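Homospermidine synthase (Legionella pneumophila subsp. pneumophila str. Philadelphia 1, PDB 2PH5) binds NAD and probably catalyses the formation of the polyamine homospermidine. Local coordinates at residues Pro323-Asp326 against Ala327-Ser330; Pro215-Ser218 against Pro219-Val223; Pro185-Ala188 against Ala189-Ala192; Ala294-Ile297 against Ser298-Phe302. All coordinates share one frame; numbering follows the deposited sequence.

Interaction 1: residues Pro323-Asp326 against Ala327-Ser330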
loop_
_atom_site.group_PDB
_atom_site.type_symbol
_atom_site.label_atom_id
_atom_site.label_comp_id
_atom_site.label_asym_id
_atom_site.label_seq_id
_atom_site.Cartn_x
_atom_site.Cartn_y
_atom_site.Cartn_z
ATOM N N PRO A 323 -9.868 1.727 -1.328
ATOM C CA PRO A 323 -10.300 1.792 0.072
ATOM C C PRO A 323 -9.575 2.864 0.877
ATOM O O PRO A 323 -8.700 3.562 0.363
ATOM C CB PRO A 323 -10.006 0.387 0.580
ATOM C CG PRO A 323 -8.741 0.063 -0.137
ATOM C CD PRO A 323 -9.016 0.543 -1.553
ATOM N N CYS A 324 -9.956 3.003 2.140
ATOM C CA CYS A 324 -9.334 3.989 3.006
ATOM C C CYS A 324 -7.881 3.575 3.221
ATOM O O CYS A 324 -7.572 2.386 3.278
ATOM C CB CYS A 324 -10.068 4.052 4.338
ATOM S SG CYS A 324 -9.935 2.536 5.272
ATOM N N PRO A 325 -6.966 4.550 3.341
ATOM C CA PRO A 325 -5.549 4.224 3.543
ATOM C C PRO A 325 -5.259 3.064 4.503
ATOM O O PRO A 325 -4.310 2.305 4.289
ATOM C CB PRO A 325 -4.937 5.556 4.002
ATOM C CG PRO A 325 -6.115 6.398 4.406
ATOM C CD PRO A 325 -7.188 5.998 3.441
ATOM N N ASP A 326 -6.069 2.923 5.550
ATOM C CA ASP A 326 -5.875 1.837 6.505
ATOM C C ASP A 326 -6.176 0.490 5.852
ATOM O O ASP A 326 -5.508 -0.510 6.140
ATOM C CB ASP A 326 -6.770 2.025 7.734
ATOM C CG ASP A 326 -6.195 3.013 8.738
ATOM O OD1 ASP A 326 -6.927 3.398 9.673
ATOM O OD2 ASP A 326 -5.015 3.400 8.604
ATOM N N ALA A 327 -7.182 0.460 4.982
ATOM C CA ALA A 327 -7.532 -0.775 4.289
ATOM C C ALA A 327 -6.470 -1.057 3.220
ATOM O O ALA A 327 -6.296 -2.198 2.800
ATOM C CB ALA A 327 -8.913 -0.660 3.645
ATOM N N ARG A 328 -5.760 -0.016 2.788
ATOM C CA ARG A 328 -4.706 -0.178 1.790
ATOM C C ARG A 328 -3.543 -0.867 2.463
ATOM O O ARG A 328 -2.967 -1.816 1.924
ATOM C CB ARG A 328 -4.250 1.171 1.250
ATOM C CG ARG A 328 -5.336 1.921 0.527
ATOM C CD ARG A 328 -4.926 3.367 0.241
ATOM N NE ARG A 328 -6.113 4.196 0.090
ATOM C CZ ARG A 328 -6.112 5.520 0.054
ATOM N NH1 ARG A 328 -7.265 6.170 -0.079
ATOM N NH2 ARG A 328 -4.965 6.186 0.145
ATOM N N LEU A 329 -3.212 -0.387 3.653
ATOM C CA LEU A 329 -2.135 -0.968 4.433
ATOM C C LEU A 329 -2.537 -2.398 4.786
ATOM O O LEU A 329 -1.698 -3.296 4.808
ATOM C CB LEU A 329 -1.908 -0.162 5.720
ATOM C CG LEU A 329 -1.424 1.283 5.589
ATOM C CD1 LEU A 329 -1.412 1.964 6.956
ATOM C CD2 LEU A 329 -0.034 1.308 4.989
ATOM N N SER A 330 -3.823 -2.607 5.058
ATOM C CA SER A 330 -4.312 -3.935 5.415
ATOM C C SER A 330 -4.128 -4.941 4.289
ATOM O O SER A 330 -3.601 -6.035 4.499
ATOM C CB SER A 330 -5.786 -3.868 5.822
ATOM O OG SER A 330 -5.937 -3.189 7.055
#
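Pro323 O is gripped by the side chain of Arg328, which hooks back over the N-terminal turn of helix 325-336. Arg328 NE gives the firmer bond, 2.7 Å to Pro323 O with an N-H...O angle of 152°, and NH1 adds a weak one to the same oxygen. The carbonyl oxygen lies at the guanidinium edge, close to its plane, while Pro325 N sits over one face, offset toward the rim. An extended chain from CG to NE carries the group back past Pro325, whose CD comes within 3.5 Å of Arg328 NH1; NH1 also makes a weak bond to Asp209 O.

Cys324 is the N-cap. Its SG is turned between its own backbone N and carbonyl carbon (chi1 65°), which lets it accept a long, weak bond from Ala327 N at 3.5 Å. Arg328 N closes the first turn on Cys324 O at 3.0 Å. Behind the cap, Pro323 CB packs on Ala327 CB.

Asp326 OD1 is hydrogen-bonded to Thr213 OG1. The face bearing Pro325, Arg328 and Leu329 packs against the second subunit, Pro325 and Arg328 both meeting Leu329 of that chain. One turn on, Asp326 O receives both Ser330 N and Ser330 OG, each at 2.9 Å, from opposite faces of its carbonyl plane; Ser330 OG is also bonded to Val223 N.

Interaction 2: residues Pro215-Ser218 against Pro219-Val223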
loop_
_atom_site.group_PDB
_atom_site.type_symbol
_atom_site.label_atom_id
_atom_site.label_comp_id
_atom_site.label_asym_id
_atom_site.label_seq_id
_atom_site.Cartn_x
_atom_site.Cartn_y
_atom_site.Cartn_z
ATOM N N PRO A 215 -6.019 6.464 16.804
ATOM C CA PRO A 215 -4.586 6.275 16.536
ATOM C C PRO A 215 -4.346 5.526 15.218
ATOM O O PRO A 215 -5.278 4.972 14.631
ATOM C CB PRO A 215 -4.128 5.466 17.743
ATOM C CG PRO A 215 -5.299 4.566 17.956
ATOM C CD PRO A 215 -6.474 5.531 17.852
ATOM N N PRO A 216 -3.088 5.486 14.747
ATOM C CA PRO A 216 -2.728 4.805 13.497
ATOM C C PRO A 216 -3.068 3.313 13.510
ATOM O O PRO A 216 -3.533 2.775 14.516
ATOM C CB PRO A 216 -1.218 5.025 13.403
ATOM C CG PRO A 216 -0.996 6.277 14.190
ATOM C CD PRO A 216 -1.897 6.080 15.373
ATOM N N LYS A 217 -2.815 2.644 12.390
ATOM C CA LYS A 217 -3.084 1.223 12.298
ATOM C C LYS A 217 -2.014 0.449 13.056
ATOM O O LYS A 217 -0.878 0.910 13.185
ATOM C CB LYS A 217 -3.082 0.774 10.841
ATOM C CG LYS A 217 -3.162 -0.733 10.670
ATOM C CD LYS A 217 -2.953 -1.132 9.217
ATOM C CE LYS A 217 -3.127 -2.630 9.036
ATOM N NZ LYS A 217 -2.135 -3.395 9.850
ATOM N N SER A 218 -2.382 -0.721 13.569
ATOM C CA SER A 218 -1.424 -1.568 14.263
ATOM C C SER A 218 -1.183 -2.831 13.445
ATOM O O SER A 218 -2.039 -3.251 12.667
ATOM C CB SER A 218 -1.929 -1.959 15.658
ATOM O OG SER A 218 -1.709 -0.908 16.579
ATOM N N PRO A 219 0.006 -3.430 13.585
ATOM C CA PRO A 219 0.313 -4.651 12.843
ATOM C C PRO A 219 -0.612 -5.763 13.306
ATOM O O PRO A 219 -1.065 -5.761 14.452
ATOM C CB PRO A 219 1.757 -4.937 13.232
ATOM C CG PRO A 219 2.314 -3.585 13.424
ATOM C CD PRO A 219 1.225 -2.874 14.195
ATOM N N GLY A 220 -0.890 -6.704 12.410
ATOM C CA GLY A 220 -1.725 -7.841 12.752
ATOM C C GLY A 220 -3.220 -7.642 12.734
ATOM O O GLY A 220 -3.952 -8.415 13.347
ATOM N N GLU A 221 -3.698 -6.624 12.035
ATOM C CA GLU A 221 -5.132 -6.404 12.004
ATOM C C GLU A 221 -5.556 -5.836 10.668
ATOM O O GLU A 221 -4.817 -5.079 10.043
ATOM C CB GLU A 221 -5.536 -5.439 13.118
ATOM C CG GLU A 221 -5.208 -3.987 12.823
ATOM C CD GLU A 221 -5.570 -3.051 13.969
ATOM O OE1 GLU A 221 -6.529 -3.365 14.711
ATOM O OE2 GLU A 221 -4.902 -2.000 14.117
ATOM N N PHE A 222 -6.745 -6.218 10.223
ATOM C CA PHE A 222 -7.272 -5.702 8.972
ATOM C C PHE A 222 -8.267 -4.603 9.364
ATOM O O PHE A 222 -9.281 -4.871 10.012
ATOM C CB PHE A 222 -7.956 -6.818 8.180
ATOM C CG PHE A 222 -8.159 -6.488 6.727
ATOM C CD1 PHE A 222 -9.174 -5.616 6.329
ATOM C CD2 PHE A 222 -7.318 -7.027 5.750
ATOM C CE1 PHE A 222 -9.350 -5.286 4.980
ATOM C CE2 PHE A 222 -7.486 -6.703 4.400
ATOM C CZ PHE A 222 -8.505 -5.830 4.012
ATOM N N VAL A 223 -7.952 -3.367 8.988
ATOM C CA VAL A 223 -8.786 -2.217 9.312
ATOM C C VAL A 223 -9.523 -1.696 8.077
ATOM O O VAL A 223 -8.936 -1.533 7.003
ATOM C CB VAL A 223 -7.922 -1.092 9.939
ATOM C CG1 VAL A 223 -8.803 0.021 10.498
ATOM C CG2 VAL A 223 -7.070 -1.675 11.056
#
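Ser218 N donates to Glu221 OE2, 2.9 Å away with an N-H...O angle of 152°, and so ties together the two limbs of a connecting turn. The turn leads from strand 202-213 into strand 221-224, which pairs in parallel with strand 344-347. The carboxylate oxygen receives this N-H on its anti lone pair, the one directed away from OE1. Glu221 CG stands between its backbone N and carbonyl carbon (chi1 76°), and the chain runs extended from there, which carries OE2 back across the turn to Ser218. The other oxygen, OE1, is held in a salt bridge by Arg346 NE, so both carboxylate oxygens have partners and the rotation of the group is fixed.

Lys217 reaches over the same turn in the opposite sense, its side chain sliding past that of Glu221. Its last torsion bends NZ toward the backbone: NZ donates to Ser218 O at 2.8 Å, approaching 44° out of the carbonyl plane, and makes a weak bond of 3.2 Å to Glu221 O. Glu333 OE1, on helix 325-336, adds a salt bridge to the ammonium, and Glu333 OE2 accepts from Gly220 N. The lysine is therefore not paired with the Glu221 carboxylate: NZ and Glu221 OE2 are 5.3 Å apart, so the opposite charges are not in contact and any attraction is probably a longer-range one.

Gly220 bends the chain with a positive phi. Nearer its backbone, the aliphatic part of Lys217 packs on the strand, Lys217 CG lying 4.0 Å from Val223 CG2.

Interaction 3: residues Pro185-Ala188 against Ala189-Ala192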
loop_
_atom_site.group_PDB
_atom_site.type_symbol
_atom_site.label_atom_id
_atom_site.label_comp_id
_atom_site.label_asym_id
_atom_site.label_seq_id
_atom_site.Cartn_x
_atom_site.Cartn_y
_atom_site.Cartn_z
ATOM N N PRO A 185 -36.883 5.842 -20.101
ATOM C CA PRO A 185 -37.037 4.436 -20.489
ATOM C C PRO A 185 -37.607 3.560 -19.383
ATOM O O PRO A 185 -37.418 3.842 -18.201
ATOM C CB PRO A 185 -35.620 4.030 -20.889
ATOM C CG PRO A 185 -34.766 4.919 -20.054
ATOM C CD PRO A 185 -35.465 6.239 -20.136
ATOM N N LYS A 186 -38.310 2.498 -19.767
ATOM C CA LYS A 186 -38.903 1.603 -18.780
ATOM C C LYS A 186 -38.189 0.265 -18.678
ATOM O O LYS A 186 -37.489 -0.010 -17.705
ATOM C CB LYS A 186 -40.382 1.356 -19.088
ATOM C CG LYS A 186 -41.220 2.616 -19.213
ATOM C CD LYS A 186 -41.252 3.119 -20.647
ATOM C CE LYS A 186 -41.961 2.129 -21.557
ATOM N NZ LYS A 186 -43.374 1.893 -21.130
ATOM N N ASN A 187 -38.373 -0.576 -19.682
ATOM C CA ASN A 187 -37.753 -1.887 -19.678
ATOM C C ASN A 187 -36.236 -1.789 -19.811
ATOM O O ASN A 187 -35.688 -0.726 -20.126
ATOM C CB ASN A 187 -38.317 -2.701 -20.830
ATOM C CG ASN A 187 -38.116 -2.016 -22.148
ATOM O OD1 ASN A 187 -36.993 -1.899 -22.628
ATOM N ND2 ASN A 187 -39.201 -1.533 -22.736
ATOM N N ALA A 188 -35.565 -2.913 -19.579
ATOM C CA ALA A 188 -34.109 -2.990 -19.670
ATOM C C ALA A 188 -33.615 -2.657 -21.076
ATOM O O ALA A 188 -32.649 -1.911 -21.240
ATOM C CB ALA A 188 -33.643 -4.384 -19.272
ATOM N N ALA A 189 -34.285 -3.212 -22.084
ATOM C CA ALA A 189 -33.921 -2.987 -23.484
ATOM C C ALA A 189 -33.792 -1.499 -23.807
ATOM O O ALA A 189 -32.851 -1.086 -24.483
ATOM C CB ALA A 189 -34.954 -3.641 -24.403
ATOM N N GLU A 190 -34.739 -0.696 -23.326
ATOM C CA GLU A 190 -34.708 0.740 -23.568
ATOM C C GLU A 190 -33.515 1.388 -22.875
ATOM O O GLU A 190 -32.906 2.310 -23.417
ATOM C CB GLU A 190 -36.004 1.402 -23.087
ATOM C CG GLU A 190 -37.253 0.947 -23.826
ATOM C CD GLU A 190 -38.455 1.837 -23.551
ATOM O OE1 GLU A 190 -38.802 2.039 -22.366
ATOM O OE2 GLU A 190 -39.057 2.332 -24.525
ATOM N N TRP A 191 -33.181 0.913 -21.678
ATOM C CA TRP A 191 -32.044 1.462 -20.948
ATOM C C TRP A 191 -30.762 1.100 -21.677
ATOM O O TRP A 191 -29.858 1.923 -21.817
ATOM C CB TRP A 191 -31.998 0.915 -19.519
ATOM C CG TRP A 191 -32.887 1.646 -18.566
ATOM C CD1 TRP A 191 -33.976 1.147 -17.912
ATOM C CD2 TRP A 191 -32.766 3.015 -18.156
ATOM N NE1 TRP A 191 -34.540 2.121 -17.122
ATOM C CE2 TRP A 191 -33.817 3.274 -17.255
ATOM C CE3 TRP A 191 -31.873 4.045 -18.466
ATOM C CZ2 TRP A 191 -33.998 4.527 -16.659
ATOM C CZ3 TRP A 191 -32.053 5.291 -17.875
ATOM C CH2 TRP A 191 -33.110 5.520 -16.982
ATOM N N ALA A 192 -30.694 -0.143 -22.141
ATOM C CA ALA A 192 -29.529 -0.618 -22.872
ATOM C C ALA A 192 -29.389 0.205 -24.145
ATOM O O ALA A 192 -28.298 0.649 -24.494
ATOM C CB ALA A 192 -29.694 -2.090 -23.214
HETATM O O HOH W 1 -36.567 1.067 -15.135
#
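The indole of Trp191 carries the ring of Pro185 on one face, with Pro185 CG above the six-membered ring and nearly on its normal, a CH-pi contact. The two side chains cross at about a right angle. At the edge of the indole, in its plane, a water accepts from Trp191 NE1 at 3.0 Å and donates to Lys186 O at 2.9 Å, bridging the ring to the loop before helix 188-197. The Phe302 ring also meets the indole, and Leu171 and Leu172 of helix 158-176 pack against it.

The same loop caps the helix. Asn187 is the N-cap: its side chain stands between its own N and carbonyl carbon (chi1 57°), which brings OD1 to 2.6 Å from Glu190 N. Its amide then lies across the Glu190 chain, the amide and carboxylate planes 38° apart. Glu190 returns the grip, since OE1 accepts from Lys186 N at 2.7 Å almost along its C-O axis, with a nearly straight N-H...O angle of 174°. In this variant the N3 glutamate binds the N-H of the residue before the N-cap, so the definition of a capping box is not met in full. Pro185 CB packs on Glu190 CB at 3.4 Å.

Lys186 NZ stays 4.7 Å from Glu190 OE1, without contact. The carboxylate beside the first turn would probably be favoured by the helix dipole, so the charge and the two polar bonds together should steady the helix start.

Interaction 4: residues Ala294-Ile297 against Ser298-Phe302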
loop_
_atom_site.group_PDB
_atom_site.type_symbol
_atom_site.label_atom_id
_atom_site.label_comp_id
_atom_site.label_asym_id
_atom_site.label_seq_id
_atom_site.Cartn_x
_atom_site.Cartn_y
_atom_site.Cartn_z
ATOM N N ALA A 294 -21.232 -8.448 -7.119
ATOM C CA ALA A 294 -22.415 -9.141 -7.625
ATOM C C ALA A 294 -23.086 -8.419 -8.781
ATOM O O ALA A 294 -23.314 -9.005 -9.841
ATOM C CB ALA A 294 -23.418 -9.347 -6.490
ATOM N N GLU A 295 -23.395 -7.144 -8.564
ATOM C CA GLU A 295 -24.071 -6.323 -9.562
ATOM C C GLU A 295 -23.281 -6.071 -10.849
ATOM O O GLU A 295 -23.593 -5.141 -11.597
ATOM C CB GLU A 295 -24.481 -4.980 -8.939
ATOM C CG GLU A 295 -25.987 -4.699 -8.989
ATOM C CD GLU A 295 -26.366 -3.341 -8.412
ATOM O OE1 GLU A 295 -27.562 -2.986 -8.470
ATOM O OE2 GLU A 295 -25.479 -2.630 -7.901
ATOM N N THR A 296 -22.259 -6.881 -11.107
ATOM C CA THR A 296 -21.478 -6.710 -12.326
ATOM C C THR A 296 -22.202 -7.411 -13.471
ATOM O O THR A 296 -22.416 -6.828 -14.531
ATOM C CB THR A 296 -20.059 -7.310 -12.198
ATOM O OG1 THR A 296 -19.365 -6.669 -11.123
ATOM C CG2 THR A 296 -19.278 -7.109 -13.484
ATOM N N ILE A 297 -22.591 -8.660 -13.244
ATOM C CA ILE A 297 -23.283 -9.428 -14.264
ATOM C C ILE A 297 -24.701 -8.916 -14.503
ATOM O O ILE A 297 -25.163 -8.835 -15.643
ATOM C CB ILE A 297 -23.349 -10.908 -13.878
ATOM C CG1 ILE A 297 -21.947 -11.402 -13.514
ATOM C CG2 ILE A 297 -23.953 -11.719 -15.020
ATOM C CD1 ILE A 297 -20.868 -11.020 -14.511
ATOM N N SER A 298 -25.384 -8.569 -13.418
ATOM C CA SER A 298 -26.746 -8.065 -13.509
ATOM C C SER A 298 -26.802 -6.739 -14.270
ATOM O O SER A 298 -27.695 -6.530 -15.089
ATOM C CB SER A 298 -27.338 -7.897 -12.107
ATOM O OG SER A 298 -26.552 -7.013 -11.327
ATOM N N LEU A 299 -25.853 -5.846 -14.014
ATOM C CA LEU A 299 -25.839 -4.562 -14.706
ATOM C C LEU A 299 -25.481 -4.734 -16.172
ATOM O O LEU A 299 -26.111 -4.138 -17.043
ATOM C CB LEU A 299 -24.840 -3.597 -14.057
ATOM C CG LEU A 299 -25.257 -3.033 -12.702
ATOM C CD1 LEU A 299 -24.155 -2.152 -12.132
ATOM C CD2 LEU A 299 -26.549 -2.250 -12.867
ATOM N N THR A 300 -24.465 -5.545 -16.442
ATOM C CA THR A 300 -24.031 -5.778 -17.814
ATOM C C THR A 300 -25.188 -6.269 -18.689
ATOM O O THR A 300 -25.452 -5.697 -19.750
ATOM C CB THR A 300 -22.875 -6.795 -17.864
ATOM O OG1 THR A 300 -21.757 -6.281 -17.133
ATOM C CG2 THR A 300 -22.453 -7.048 -19.297
ATOM N N ASN A 301 -25.874 -7.318 -18.238
ATOM C CA ASN A 301 -27.003 -7.868 -18.970
ATOM C C ASN A 301 -28.104 -6.815 -19.086
ATOM O O ASN A 301 -28.754 -6.693 -20.120
ATOM C CB ASN A 301 -27.552 -9.115 -18.264
ATOM C CG ASN A 301 -26.604 -10.307 -18.349
ATOM O OD1 ASN A 301 -25.601 -10.266 -19.064
ATOM N ND2 ASN A 301 -26.929 -11.377 -17.632
ATOM N N PHE A 302 -28.303 -6.049 -18.019
ATOM C CA PHE A 302 -29.321 -5.004 -18.006
ATOM C C PHE A 302 -29.057 -3.972 -19.101
ATOM O O PHE A 302 -29.980 -3.320 -19.574
ATOM C CB PHE A 302 -29.337 -4.309 -16.642
ATOM C CG PHE A 302 -30.435 -3.295 -16.488
ATOM C CD1 PHE A 302 -31.767 -3.700 -16.388
ATOM C CD2 PHE A 302 -30.140 -1.934 -16.428
ATOM C CE1 PHE A 302 -32.795 -2.765 -16.227
ATOM C CE2 PHE A 302 -31.157 -0.993 -16.268
ATOM C CZ PHE A 302 -32.488 -1.413 -16.167
#
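Thr300 OG1 and Thr300 N both donate to Thr296 O, at 2.7 Å and 3.1 Å, the hydroxyl and the amide arriving from opposite faces of the carbonyl plane. This is the usual side-chain-to-backbone bond of a threonine inside a helix, here helix 295-302. OG1 lies beside its own backbone N (chi1 -61°), which sets it facing the carbonyl one turn back. One residue further on, Asn301 N meets Ile297 O at 3.1 Å with an angle of 173°, and the side chains of Ile297 and Asn301 run alongside each other, Ile297 CG2 lying 4.0 Å from Asn301 ND2.

Toward the start of the helix the backbone is looser: Leu299 N reaches Glu295 O only weakly, at 3.4 Å. The hydroxyl of Ser298 tucks against Glu295, its OG 3.3 Å from Glu295 CG, while its hydrogen-bond partner is Glu419 OE2.

Outside the contact, Glu295 OE2 accepts from Gly161 N at the end of an extended chain. Gly161 follows Pro160, an NAD-binding residue whose side chain is about 3 Å from that of Glu295 at the nearest atoms. This places the glutamate next to the cofactor pocket.

Leu299 packs on Ile167 of helix 158-176, Ser298 meets Arg138 of helix 134-142, and Thr296 and Ile297 rest on Glu240 of strand 238-242, so the helix lies among two helices and a strand.

The four contacts form two pairs, on opposite sides of the chain's centre. Interactions 1 and 2 touch, their centres 10 Å apart, where Ser330 OG lies 2.8 Å from Val223 N and Ala327 CB 3.5 Å from Val223 O; both also meet the second subunit. Interactions 3 and 4, with centres 14 Å apart, join through Phe302: its CZ lies 3.4 Å from Trp191 CD1, and its CD1 is 3.5 Å from Ala188 CB. Between the pairs there is no touch, the nearest atoms of interactions 1 and 4 being about 16 Å apart. Interaction 4 comes nearest the cofactor, the side chain of Glu295 lying about 7 Å from NAD, against about 13 Å for Pro323 and 14 Å for Val223; interaction 3 is remote from the annotated sites.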